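Local structure of periplasmic His/Glu/Gln/Arg/opine family-binding protein (Silicibacter pomeroyi, 3I6V) at residues G10-Y15 with A132-T137; D83-Y88 with A197-M202; A103-I108 with A146-A151; T115-Y120 with V174-G179. The protein binds lysine in a cleft between two lobes and probably delivers basic or related amino acids to an ABC transporter as its periplasmic binding protein. All coordinates share one frame; numbering follows the deposited sequence. Where two conformers were deposited one is given.

Contact 1 (G10-Y15 with A132-T137); sequences GTEGAY and ATPEET. With LYS (lysine), chain B.
E12 and P134 reach toward each other tip to tip beside the bound lysine, and the pyrrolidine ring of P134 also meets A14 and Y15. The E12 chain is fully drawn out: CG lies anti to the backbone N (chi1 -173°) and CD continues the extension (chi2 -179°). CB and CG act as the stem that carries the carboxylate into the cleft. At the tip the two oxygens divide the work: OE1 of E12 accepts a hydrogen bond from NZ of the ligand lysine at 2.7 Å, while OE2 of E12 rests 3.5 Å from CD of P134 and takes a further hydrogen bond from Q112. The carboxylate's negative charge beside NZ would probably favour the charged form of the ligand's ammonium group, while the bond from Q112 helps to hold the carboxylate in position. NZ of the ligand also sits over the centre of one face of the Y15 ring, 3.2 Å above its plane. P134 CG approaches the same ring obliquely, 3.8 Å from Y15 CD1, the two side chains crossing at about a right angle. A14 adds its carbonyl: O of A14 lies 3.3 Å from P134 CG, and a water bridges that oxygen to the backbone N of E135. T133 and E136 form a capping box, in which T133 OG1 accepts from E136 N at 3.2 Å. The contact thus brings the loop after strand 7-11 against the first turn of helix 134-142, across the cleft of a type 2 periplasmic binding protein, with Y15 stacked on Y18 and touching D152 of strand 148-152.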
loop_
_atom_site.group_PDB
_atom_site.type_symbol
_atom_site.label_atom_id
_atom_site.label_comp_id
_atom_site.label_asym_id
_atom_site.label_seq_id
_atom_site.Cartn_x
_atom_site.Cartn_y
_atom_site.Cartn_z
ATOM N N GLY A 10 10.516 7.704 -2.234
ATOM C CA GLY A 10 10.132 7.455 -0.844
ATOM C C GLY A 10 9.171 6.270 -0.704
ATOM O O GLY A 10 8.171 6.173 -1.430
ATOM N N THR A 11 9.462 5.378 0.249
ATOM C CA THR A 11 8.619 4.245 0.542
ATOM C C THR A 11 8.613 3.969 2.043
ATOM O O THR A 11 9.463 4.518 2.798
ATOM C CB THR A 11 8.993 2.993 -0.300
ATOM O OG1 THR A 11 7.915 2.046 -0.244
ATOM C CG2 THR A 11 10.313 2.321 0.167
ATOM N N GLU A 12 7.643 3.149 2.471
ATOM C CA GLU A 12 7.472 2.835 3.878
ATOM C C GLU A 12 8.509 1.783 4.351
ATOM O O GLU A 12 8.988 1.867 5.463
ATOM C CB GLU A 12 6.063 2.297 4.134
ATOM C CG GLU A 12 5.718 2.101 5.595
ATOM C CD GLU A 12 4.294 1.531 5.832
ATOM O OE1 GLU A 12 3.602 1.114 4.867
ATOM O OE2 GLU A 12 3.878 1.485 7.002
ATOM N N GLY A 13 8.784 0.782 3.523
ATOM C CA GLY A 13 9.738 -0.272 3.896
ATOM C C GLY A 13 9.195 -1.235 4.948
ATOM O O GLY A 13 9.965 -1.889 5.666
ATOM N N ALA A 14 7.874 -1.352 5.029
ATOM C CA ALA A 14 7.250 -2.190 6.047
ATOM C C ALA A 14 5.915 -2.749 5.595
ATOM O O ALA A 14 5.029 -2.992 6.404
ATOM C CB ALA A 14 7.112 -1.407 7.384
ATOM N N TYR A 15 5.773 -2.990 4.300
ATOM C CA TYR A 15 4.450 -3.328 3.785
ATOM C C TYR A 15 4.557 -4.415 2.728
ATOM O O TYR A 15 4.247 -4.172 1.554
ATOM C CB TYR A 15 3.793 -2.039 3.223
ATOM C CG TYR A 15 2.325 -2.146 2.875
ATOM C CD1 TYR A 15 1.426 -2.867 3.701
ATOM C CD2 TYR A 15 1.823 -1.516 1.727
ATOM C CE1 TYR A 15 0.042 -2.940 3.393
ATOM C CE2 TYR A 15 0.438 -1.587 1.407
ATOM C CZ TYR A 15 -0.431 -2.313 2.242
ATOM O OH TYR A 15 -1.759 -2.385 1.943
ATOM N N ALA A 132 0.694 2.397 14.076
ATOM C CA ALA A 132 1.658 3.049 13.177
ATOM C C ALA A 132 2.077 2.167 12.011
ATOM O O ALA A 132 2.329 2.677 10.909
ATOM C CB ALA A 132 2.911 3.529 13.988
ATOM N N THR A 133 2.166 0.851 12.211
ATOM C CA THR A 133 2.727 -0.003 11.162
ATOM C C THR A 133 1.773 -1.131 10.844
ATOM O O THR A 133 0.925 -1.459 11.679
ATOM C CB THR A 133 4.095 -0.635 11.585
ATOM O OG1 THR A 133 3.843 -1.619 12.597
ATOM C CG2 THR A 133 5.119 0.444 12.080
ATOM N N PRO A 134 1.906 -1.758 9.662
ATOM C CA PRO A 134 1.008 -2.866 9.336
ATOM C C PRO A 134 1.208 -4.079 10.285
ATOM O O PRO A 134 0.240 -4.697 10.756
ATOM C CB PRO A 134 1.431 -3.230 7.917
ATOM C CG PRO A 134 2.017 -1.909 7.344
ATOM C CD PRO A 134 2.818 -1.456 8.545
ATOM N N GLU A 135 2.463 -4.401 10.592
ATOM C CA GLU A 135 2.701 -5.525 11.489
ATOM C C GLU A 135 2.044 -5.347 12.861
ATOM O O GLU A 135 1.594 -6.321 13.442
ATOM C CB GLU A 135 4.201 -5.851 11.623
ATOM C CG GLU A 135 4.469 -7.163 12.478
ATOM C CD GLU A 135 3.661 -8.440 12.037
ATOM O OE1 GLU A 135 3.380 -8.651 10.806
ATOM O OE2 GLU A 135 3.319 -9.255 12.961
ATOM N N GLU A 136 1.981 -4.133 13.382
ATOM C CA GLU A 136 1.327 -3.886 14.679
ATOM C C GLU A 136 -0.186 -4.209 14.689
ATOM O O GLU A 136 -0.742 -4.655 15.708
ATOM C CB GLU A 136 1.562 -2.449 15.155
ATOM C CG GLU A 136 2.973 -2.207 15.744
ATOM C CD GLU A 136 3.411 -0.730 15.701
ATOM O OE1 GLU A 136 2.599 0.161 15.373
ATOM O OE2 GLU A 136 4.607 -0.454 15.992
ATOM N N THR A 137 -0.853 -3.963 13.564
ATOM C CA THR A 137 -2.267 -4.353 13.428
ATOM C C THR A 137 -2.440 -5.863 13.470
ATOM O O THR A 137 -3.420 -6.348 14.028
ATOM C CB THR A 137 -2.935 -3.794 12.115
ATOM O OG1 THR A 137 -2.406 -4.466 10.962
ATOM C CG2 THR A 137 -2.682 -2.286 11.987
HETATM N N LYS B . -3.992 1.422 0.161
HETATM C CA LYS B . -4.406 1.826 1.545
HETATM C C LYS B . -4.333 3.326 1.719
HETATM O O LYS B . -3.816 4.004 0.819
HETATM C CB LYS B . -3.516 1.126 2.603
HETATM C CG LYS B . -2.051 1.564 2.611
HETATM C CD LYS B . -1.249 0.729 3.668
HETATM C CE LYS B . 0.253 1.178 3.796
HETATM N NZ LYS B . 1.007 0.239 4.773
HETATM O OXT LYS B . -4.768 3.879 2.770
HETATM O O HOH W 1 4.796 -3.986 9.063
#

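Contact 2 (D83-Y88 with A197-M202); sequences DFTQNY and AAITSM. With NA (sodium ion), chain C.
Q86 and I199 meet where the extended chain of strand 83-89 turns a corner at Q86 and passes helix 189-204, the closest CA atoms being those of Y88 and I199 at 6.9 Å. I199 is the main apolar knob and spreads its two branches over different residues. Its CG2, anti to the backbone N, lies 3.5 Å from CD of Q86, and the two side chains slide past each other in opposite directions. Its CD1 meets T85 instead, 3.6 Å from OG1, with the side chains crossing at about a right angle. Y88 adds a looser touch through CB, while its hydroxyl goes off to E31. Strand 83-89 pairs antiparallel with strand 180-184, a pairing that belongs to the hinge-side architecture of family 3 solute-binding proteins, and the helix packs alongside it. Q86 reaches the helix with its chain extended beyond CG (chi2 -172°), and its amide NE2 gives a nearly straight hydrogen bond of 2.9 Å to OG1 of T200, at 178° and in the amide plane. The other amide atom, OE1 of Q86, accepts from K203 and from a water 2.7 Å away, so both ends of the amide are held and its rotation is probably fixed. An alanine here would probably leave T200 OG1 without its amide donor and uncover the CG2 branch of I199. T200 OG1 is also hydrogen-bonded to the D196 carbonyl. At the start of the strand D83 OD1 binds the sodium ion at 2.4 Å, together with D79, I82 and E186.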
loop_
_atom_site.group_PDB
_atom_site.type_symbol
_atom_site.label_atom_id
_atom_site.label_comp_id
_atom_site.label_asym_id
_atom_site.label_seq_id
_atom_site.Cartn_x
_atom_site.Cartn_y
_atom_site.Cartn_z
ATOM N N ASP A 83 -0.341 15.287 -5.510
ATOM C CA ASP A 83 -0.888 14.836 -6.796
ATOM C C ASP A 83 -0.474 13.393 -7.089
ATOM O O ASP A 83 0.629 12.974 -6.744
ATOM C CB ASP A 83 -0.384 15.724 -7.937
ATOM C CG ASP A 83 -1.225 17.002 -8.136
ATOM O OD1 ASP A 83 -2.292 17.219 -7.490
ATOM O OD2 ASP A 83 -0.772 17.841 -8.944
ATOM N N PHE A 84 -1.357 12.635 -7.722
ATOM C CA PHE A 84 -1.076 11.212 -8.015
ATOM C C PHE A 84 -0.835 10.978 -9.513
ATOM O O PHE A 84 -1.422 11.677 -10.349
ATOM C CB PHE A 84 -2.256 10.345 -7.587
ATOM C CG PHE A 84 -2.401 10.188 -6.095
ATOM C CD1 PHE A 84 -3.295 10.988 -5.391
ATOM C CD2 PHE A 84 -1.674 9.199 -5.406
ATOM C CE1 PHE A 84 -3.459 10.850 -4.007
ATOM C CE2 PHE A 84 -1.832 9.026 -4.017
ATOM C CZ PHE A 84 -2.720 9.848 -3.314
ATOM N N THR A 85 0.015 10.005 -9.845
ATOM C CA THR A 85 0.025 9.401 -11.187
ATOM C C THR A 85 -1.266 8.623 -11.356
ATOM O O THR A 85 -2.030 8.482 -10.404
ATOM C CB THR A 85 1.222 8.389 -11.360
ATOM O OG1 THR A 85 1.074 7.283 -10.444
ATOM C CG2 THR A 85 2.548 9.062 -11.134
ATOM N N GLN A 86 -1.493 8.071 -12.547
ATOM C CA GLN A 86 -2.486 7.038 -12.732
ATOM C C GLN A 86 -2.158 5.845 -11.814
ATOM O O GLN A 86 -1.021 5.719 -11.340
ATOM C CB GLN A 86 -2.440 6.552 -14.196
ATOM C CG GLN A 86 -1.090 5.877 -14.540
ATOM C CD GLN A 86 -0.992 5.583 -16.022
ATOM O OE1 GLN A 86 -1.722 4.743 -16.559
ATOM N NE2 GLN A 86 -0.121 6.296 -16.684
ATOM N N ASN A 87 -3.127 4.960 -11.588
ATOM C CA ASN A 87 -2.830 3.796 -10.768
ATOM C C ASN A 87 -1.797 2.835 -11.458
ATOM O O ASN A 87 -1.638 2.843 -12.692
ATOM C CB ASN A 87 -4.090 3.086 -10.229
ATOM C CG ASN A 87 -5.041 2.526 -11.327
ATOM O OD1 ASN A 87 -4.633 2.049 -12.402
ATOM N ND2 ASN A 87 -6.323 2.537 -11.006
ATOM N N TYR A 88 -1.048 2.094 -10.642
ATOM C CA TYR A 88 -0.150 1.093 -11.190
ATOM C C TYR A 88 -0.497 -0.311 -10.690
ATOM O O TYR A 88 0.077 -1.302 -11.156
ATOM C CB TYR A 88 1.303 1.468 -11.000
ATOM C CG TYR A 88 1.703 1.697 -9.564
ATOM C CD1 TYR A 88 1.880 2.996 -9.062
ATOM C CD2 TYR A 88 1.905 0.613 -8.701
ATOM C CE1 TYR A 88 2.255 3.216 -7.713
ATOM C CE2 TYR A 88 2.274 0.813 -7.360
ATOM C CZ TYR A 88 2.464 2.098 -6.885
ATOM O OH TYR A 88 2.801 2.282 -5.566
ATOM N N ALA A 197 4.030 8.710 -18.167
ATOM C CA ALA A 197 4.414 8.191 -19.473
ATOM C C ALA A 197 5.104 6.825 -19.306
ATOM O O ALA A 197 4.835 5.914 -20.064
ATOM C CB ALA A 197 5.319 9.191 -20.214
ATOM N N ALA A 198 5.946 6.659 -18.284
ATOM C CA ALA A 198 6.553 5.331 -18.033
ATOM C C ALA A 198 5.540 4.251 -17.637
ATOM O O ALA A 198 5.580 3.108 -18.144
ATOM C CB ALA A 198 7.705 5.448 -17.006
ATOM N N ILE A 199 4.597 4.596 -16.759
ATOM C CA ILE A 199 3.558 3.652 -16.378
ATOM C C ILE A 199 2.714 3.216 -17.595
ATOM O O ILE A 199 2.428 2.025 -17.763
ATOM C CB ILE A 199 2.640 4.218 -15.253
ATOM C CG1 ILE A 199 3.443 4.411 -13.958
ATOM C CG2 ILE A 199 1.449 3.285 -15.011
ATOM C CD1 ILE A 199 2.764 5.314 -12.913
ATOM N N THR A 200 2.285 4.183 -18.413
ATOM C CA THR A 200 1.484 3.883 -19.601
ATOM C C THR A 200 2.208 2.884 -20.542
ATOM O O THR A 200 1.616 1.907 -20.968
ATOM C CB THR A 200 1.118 5.178 -20.346
ATOM O OG1 THR A 200 0.233 5.930 -19.521
ATOM C CG2 THR A 200 0.414 4.877 -21.706
ATOM N N SER A 201 3.479 3.137 -20.813
ATOM C CA SER A 201 4.338 2.221 -21.601
ATOM C C SER A 201 4.385 0.788 -21.026
ATOM O O SER A 201 4.362 -0.185 -21.787
ATOM C CB SER A 201 5.750 2.807 -21.741
ATOM O OG SER A 201 6.552 2.531 -20.572
ATOM N N MET A 202 4.396 0.637 -19.697
ATOM C CA MET A 202 4.401 -0.716 -19.095
ATOM C C MET A 202 3.029 -1.390 -19.187
ATOM O O MET A 202 2.922 -2.639 -19.214
ATOM C CB MET A 202 4.871 -0.677 -17.627
ATOM C CG MET A 202 6.322 -0.240 -17.435
ATOM S SD MET A 202 6.948 -0.353 -15.734
ATOM C CE MET A 202 6.674 -2.060 -15.465
HETATM NA NA NA C . -3.685 17.464 -5.545
HETATM O O HOH W 2 -2.527 4.628 -19.111
#

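Contact 3 (A103-I108 with A146-A151); sequences ADLSGI and ADAVFA
D147 has its CG anti to the carbonyl carbon, where chi1 of -65° puts it beside the backbone N, and the chi2 turn of 114° brings OD1 to the I108 amide; I108 in turn has CG2 anti to its backbone N, facing A146. OD1 of D147 accepts the N-H of I108 at 2.8 Å through its anti lone pair, and the bond is nearly straight at 174°. Back across the same pair, the carbonyl O of I108 receives weak bonds from the backbone N of D147 and, at 3.4 Å, from the N of A148. CB of D147 meanwhile rests 3.5 Å from the carbonyl O of D104, and the CA of G107 passes 3.6 Å from OD1 of D147. Apolar groups flank this polar centre: CG2 of I108 meets CB of A146, CD2 of L105 comes within 3.9 Å of CB of A148, and CB of A103 lies against the carbonyl O of D147. D104 to G107 form a type I beta turn that includes an Asx turn, D104 OD1 accepting from S106 N. The turn leads into strand 108-112, which runs parallel to strand 148-152. An alanine in place of D147 would probably leave the I108 N-H without its acceptor and let the turn shift. Because the I108 amide is bound by a side chain rather than by a backbone carbonyl, this chemistry implies that D147 fastens the start of one strand to the approach of its neighbour.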
loop_
_atom_site.group_PDB
_atom_site.type_symbol
_atom_site.label_atom_id
_atom_site.label_comp_id
_atom_site.label_asym_id
_atom_site.label_seq_id
_atom_site.Cartn_x
_atom_site.Cartn_y
_atom_site.Cartn_z
ATOM N N ALA A 103 -15.726 -13.819 15.002
ATOM C CA ALA A 103 -15.185 -12.575 15.559
ATOM C C ALA A 103 -16.210 -11.467 15.382
ATOM O O ALA A 103 -16.883 -11.410 14.360
ATOM C CB ALA A 103 -13.865 -12.187 14.879
ATOM N N ASP A 104 -16.327 -10.616 16.394
ATOM C CA ASP A 104 -17.237 -9.489 16.363
ATOM C C ASP A 104 -16.642 -8.303 15.559
ATOM O O ASP A 104 -15.855 -7.495 16.083
ATOM C CB ASP A 104 -17.559 -9.066 17.799
ATOM C CG ASP A 104 -18.495 -7.886 17.869
ATOM O OD1 ASP A 104 -19.136 -7.545 16.844
ATOM O OD2 ASP A 104 -18.568 -7.274 18.953
ATOM N N LEU A 105 -17.062 -8.195 14.302
ATOM C CA LEU A 105 -16.619 -7.122 13.403
ATOM C C LEU A 105 -17.171 -5.746 13.763
ATOM O O LEU A 105 -16.824 -4.755 13.120
ATOM C CB LEU A 105 -16.964 -7.455 11.946
ATOM C CG LEU A 105 -16.480 -8.789 11.400
ATOM C CD1 LEU A 105 -16.669 -8.867 9.878
ATOM C CD2 LEU A 105 -15.004 -9.071 11.813
ATOM N N SER A 106 -18.039 -5.669 14.766
ATOM C CA SER A 106 -18.506 -4.389 15.263
ATOM C C SER A 106 -17.839 -4.094 16.601
ATOM O O SER A 106 -18.153 -3.124 17.260
ATOM C CB SER A 106 -20.038 -4.358 15.362
ATOM O OG SER A 106 -20.628 -4.374 14.071
ATOM N N GLY A 107 -16.891 -4.945 16.995
ATOM C CA GLY A 107 -16.132 -4.704 18.234
ATOM C C GLY A 107 -14.949 -3.781 18.000
ATOM O O GLY A 107 -15.088 -2.683 17.394
ATOM N N ILE A 108 -13.785 -4.207 18.487
ATOM C CA ILE A 108 -12.553 -3.422 18.365
ATOM C C ILE A 108 -11.839 -3.849 17.093
ATOM O O ILE A 108 -11.425 -5.013 16.963
ATOM C CB ILE A 108 -11.636 -3.589 19.598
ATOM C CG1 ILE A 108 -12.288 -2.910 20.820
ATOM C CG2 ILE A 108 -10.280 -2.984 19.319
ATOM C CD1 ILE A 108 -11.808 -3.433 22.163
ATOM N N ALA A 146 -7.411 -6.802 19.851
ATOM C CA ALA A 146 -8.446 -6.385 18.922
ATOM C C ALA A 146 -9.186 -7.593 18.375
ATOM O O ALA A 146 -8.592 -8.654 18.150
ATOM C CB ALA A 146 -7.836 -5.551 17.770
ATOM N N ASP A 147 -10.484 -7.414 18.149
ATOM C CA ASP A 147 -11.360 -8.447 17.562
ATOM C C ASP A 147 -11.025 -8.847 16.127
ATOM O O ASP A 147 -11.215 -9.999 15.716
ATOM C CB ASP A 147 -12.829 -7.972 17.678
ATOM C CG ASP A 147 -13.287 -7.874 19.135
ATOM O OD1 ASP A 147 -13.566 -6.757 19.651
ATOM O OD2 ASP A 147 -13.310 -8.942 19.787
ATOM N N ALA A 148 -10.554 -7.882 15.338
ATOM C CA ALA A 148 -10.163 -8.151 13.966
ATOM C C ALA A 148 -9.300 -6.999 13.444
ATOM O O ALA A 148 -9.185 -5.957 14.078
ATOM C CB ALA A 148 -11.405 -8.344 13.068
ATOM N N VAL A 149 -8.700 -7.213 12.294
ATOM C CA VAL A 149 -7.961 -6.159 11.602
ATOM C C VAL A 149 -8.653 -5.959 10.258
ATOM O O VAL A 149 -9.065 -6.938 9.618
ATOM C CB VAL A 149 -6.457 -6.531 11.388
ATOM C CG1 VAL A 149 -6.338 -7.920 10.740
ATOM C CG2 VAL A 149 -5.752 -5.470 10.530
ATOM N N PHE A 150 -8.756 -4.700 9.830
ATOM C CA PHE A 150 -9.293 -4.371 8.500
ATOM C C PHE A 150 -8.166 -3.731 7.694
ATOM O O PHE A 150 -7.630 -2.703 8.090
ATOM C CB PHE A 150 -10.476 -3.408 8.669
ATOM C CG PHE A 150 -11.219 -3.093 7.387
ATOM C CD1 PHE A 150 -11.889 -4.102 6.682
ATOM C CD2 PHE A 150 -11.268 -1.777 6.910
ATOM C CE1 PHE A 150 -12.596 -3.798 5.502
ATOM C CE2 PHE A 150 -11.963 -1.445 5.750
ATOM C CZ PHE A 150 -12.635 -2.457 5.036
ATOM N N ALA A 151 -7.813 -4.346 6.570
ATOM C CA ALA A 151 -6.630 -3.954 5.821
ATOM C C ALA A 151 -6.759 -4.370 4.390
ATOM O O ALA A 151 -7.717 -5.031 4.002
ATOM C CB ALA A 151 -5.342 -4.634 6.450
#

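Contact 4 (T115-Y120 with V174-G179); sequences TIQAGY and VPLGGG. With LYS (lysine), chain B.
Y120 and L176 lock together at about a right angle, with V174 and I116 completing an apolar fit between helix 116-123 and the end of strand 172-175. L176 fills the hollow between I116 and Y120. CD1 of L176 presses 3.7 Å from CB of Y120, near the I116 carbonyl, while CD2 of L176 lies 3.9 Å from CD1 of the same tyrosine and meets the ring obliquely. The tyrosine chi1 of 176° carries CG away from the backbone N, and the ring beyond it reaches V174. There the two side chains meet tip to tip: CG1 of V174 lies 3.5 Å from CE1 of Y120, and CG2 of V174 comes near the hydroxyl. On the other flank I116 slides past L176 in the opposite direction, bringing CD1 of I116 to 3.7 Å from CB of L176. That methyl also lies over G177, where a side chain would clash with it. Y120 stacks on F150 of strand 148-152, on which V174 and L176 also rest. At the helix start T115 is the N-cap, its OG1 accepting from A118 N at 3.0 Å. I116 N donates to OXT of the bound lysine at 2.8 Å. Q117 OE1 lies 3.4 Å from CB of the ligand, while Q117 NE2 is hydrogen-bonded to S94 OG. The pairing of chemistries is plain: hydrocarbon grips hydrocarbon between helix and strand, while the N-terminal end of the helix, with its N-H groups, would probably favour the ligand's negative carboxylate.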
loop_
_atom_site.group_PDB
_atom_site.type_symbol
_atom_site.label_atom_id
_atom_site.label_comp_id
_atom_site.label_asym_id
_atom_site.label_seq_id
_atom_site.Cartn_x
_atom_site.Cartn_y
_atom_site.Cartn_z
ATOM N N THR A 115 -4.947 5.614 6.891
ATOM C CA THR A 115 -5.278 4.795 5.719
ATOM C C THR A 115 -6.779 4.882 5.403
ATOM O O THR A 115 -7.589 5.301 6.245
ATOM C CB THR A 115 -4.946 3.289 5.930
ATOM O OG1 THR A 115 -5.665 2.794 7.047
ATOM C CG2 THR A 115 -3.402 3.052 6.106
ATOM N N ILE A 116 -7.149 4.436 4.208
ATOM C CA ILE A 116 -8.568 4.425 3.843
ATOM C C ILE A 116 -9.288 3.420 4.724
ATOM O O ILE A 116 -10.473 3.596 5.036
ATOM C CB ILE A 116 -8.767 4.147 2.348
ATOM C CG1 ILE A 116 -8.207 2.770 1.959
ATOM C CG2 ILE A 116 -8.079 5.258 1.530
ATOM C CD1 ILE A 116 -8.170 2.491 0.470
ATOM N N GLN A 117 -8.554 2.385 5.159
ATOM C CA GLN A 117 -9.148 1.335 6.023
ATOM C C GLN A 117 -9.479 1.905 7.382
ATOM O O GLN A 117 -10.592 1.699 7.895
ATOM C CB GLN A 117 -8.249 0.084 6.116
ATOM C CG GLN A 117 -8.262 -0.758 4.820
ATOM C CD GLN A 117 -7.281 -0.228 3.777
ATOM O OE1 GLN A 117 -6.494 0.680 4.075
ATOM N NE2 GLN A 117 -7.324 -0.782 2.549
ATOM N N ALA A 118 -8.550 2.660 7.962
ATOM C CA ALA A 118 -8.865 3.382 9.193
ATOM C C ALA A 118 -10.065 4.334 9.000
ATOM O O ALA A 118 -10.925 4.393 9.858
ATOM C CB ALA A 118 -7.655 4.177 9.708
ATOM N N GLY A 119 -10.106 5.079 7.908
ATOM C CA GLY A 119 -11.266 5.973 7.640
ATOM C C GLY A 119 -12.610 5.231 7.595
ATOM O O GLY A 119 -13.609 5.693 8.154
ATOM N N TYR A 120 -12.620 4.065 6.958
ATOM C CA TYR A 120 -13.830 3.249 6.806
ATOM C C TYR A 120 -14.275 2.744 8.162
ATOM O O TYR A 120 -15.465 2.792 8.493
ATOM C CB TYR A 120 -13.532 2.068 5.868
ATOM C CG TYR A 120 -14.683 1.094 5.697
ATOM C CD1 TYR A 120 -15.590 1.232 4.654
ATOM C CD2 TYR A 120 -14.839 0.011 6.572
ATOM C CE1 TYR A 120 -16.660 0.316 4.487
ATOM C CE2 TYR A 120 -15.891 -0.916 6.414
ATOM C CZ TYR A 120 -16.799 -0.757 5.381
ATOM O OH TYR A 120 -17.840 -1.685 5.242
ATOM N N VAL A 174 -14.499 -5.438 0.946
ATOM C CA VAL A 174 -15.030 -4.077 0.778
ATOM C C VAL A 174 -14.146 -3.352 -0.248
ATOM O O VAL A 174 -12.918 -3.266 -0.075
ATOM C CB VAL A 174 -15.034 -3.287 2.114
ATOM C CG1 VAL A 174 -15.663 -1.885 1.945
ATOM C CG2 VAL A 174 -15.738 -4.068 3.232
ATOM N N PRO A 175 -14.752 -2.807 -1.324
ATOM C CA PRO A 175 -13.905 -2.058 -2.274
ATOM C C PRO A 175 -13.604 -0.661 -1.723
ATOM O O PRO A 175 -14.523 0.042 -1.312
ATOM C CB PRO A 175 -14.768 -1.987 -3.553
ATOM C CG PRO A 175 -15.966 -2.914 -3.296
ATOM C CD PRO A 175 -16.148 -2.887 -1.782
ATOM N N LEU A 176 -12.333 -0.257 -1.672
ATOM C CA LEU A 176 -12.003 1.077 -1.165
ATOM C C LEU A 176 -10.903 1.671 -1.984
ATOM O O LEU A 176 -9.898 0.985 -2.242
ATOM C CB LEU A 176 -11.547 1.017 0.318
ATOM C CG LEU A 176 -12.551 0.844 1.433
ATOM C CD1 LEU A 176 -11.831 0.746 2.818
ATOM C CD2 LEU A 176 -13.589 2.020 1.442
ATOM N N GLY A 177 -11.081 2.935 -2.417
ATOM C CA GLY A 177 -9.965 3.713 -2.966
ATOM C C GLY A 177 -9.766 3.517 -4.458
ATOM O O GLY A 177 -10.360 2.617 -5.056
ATOM N N GLY A 178 -8.912 4.349 -5.058
ATOM C CA GLY A 178 -8.791 4.412 -6.506
ATOM C C GLY A 178 -7.686 3.587 -7.158
ATOM O O GLY A 178 -7.262 3.895 -8.264
ATOM N N GLY A 179 -7.224 2.533 -6.506
ATOM C CA GLY A 179 -6.046 1.857 -7.025
ATOM C C GLY A 179 -4.826 2.558 -6.432
ATOM O O GLY A 179 -4.902 3.717 -6.044
HETATM N N LYS B . -3.992 1.422 0.161
HETATM C CA LYS B . -4.406 1.826 1.545
HETATM C C LYS B . -4.333 3.326 1.719
HETATM O O LYS B . -3.816 4.004 0.819
HETATM C CB LYS B . -3.516 1.126 2.603
HETATM C CG LYS B . -2.051 1.564 2.611
HETATM C CD LYS B . -1.249 0.729 3.668
HETATM C CE LYS B . 0.253 1.178 3.796
HETATM N NZ LYS B . 1.007 0.239 4.773
HETATM O OXT LYS B . -4.768 3.879 2.770
#

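How the contacts relate
From the N terminus, the chain first offers 10-15, which closes on 132-137 in contact 1 across a span of more than a hundred residues. Next comes 83-88, whose partner 197-202 lies far ahead, so contact 2 crosses contact 1 and encloses both contact 3 (103-108 with 146-151) and contact 4 (115-120 with 174-179). Those two cross each other, and each crosses contact 1. Contacts 1 and 4 share the bound lysine, F150 joins contacts 3 and 4, and T137 packs on V149 between contacts 1 and 3. Contact 2, about 35 Å from contact 3 between centres, joins strand 83-89 to helix 189-204, and N87 reaches G178 of contact 4.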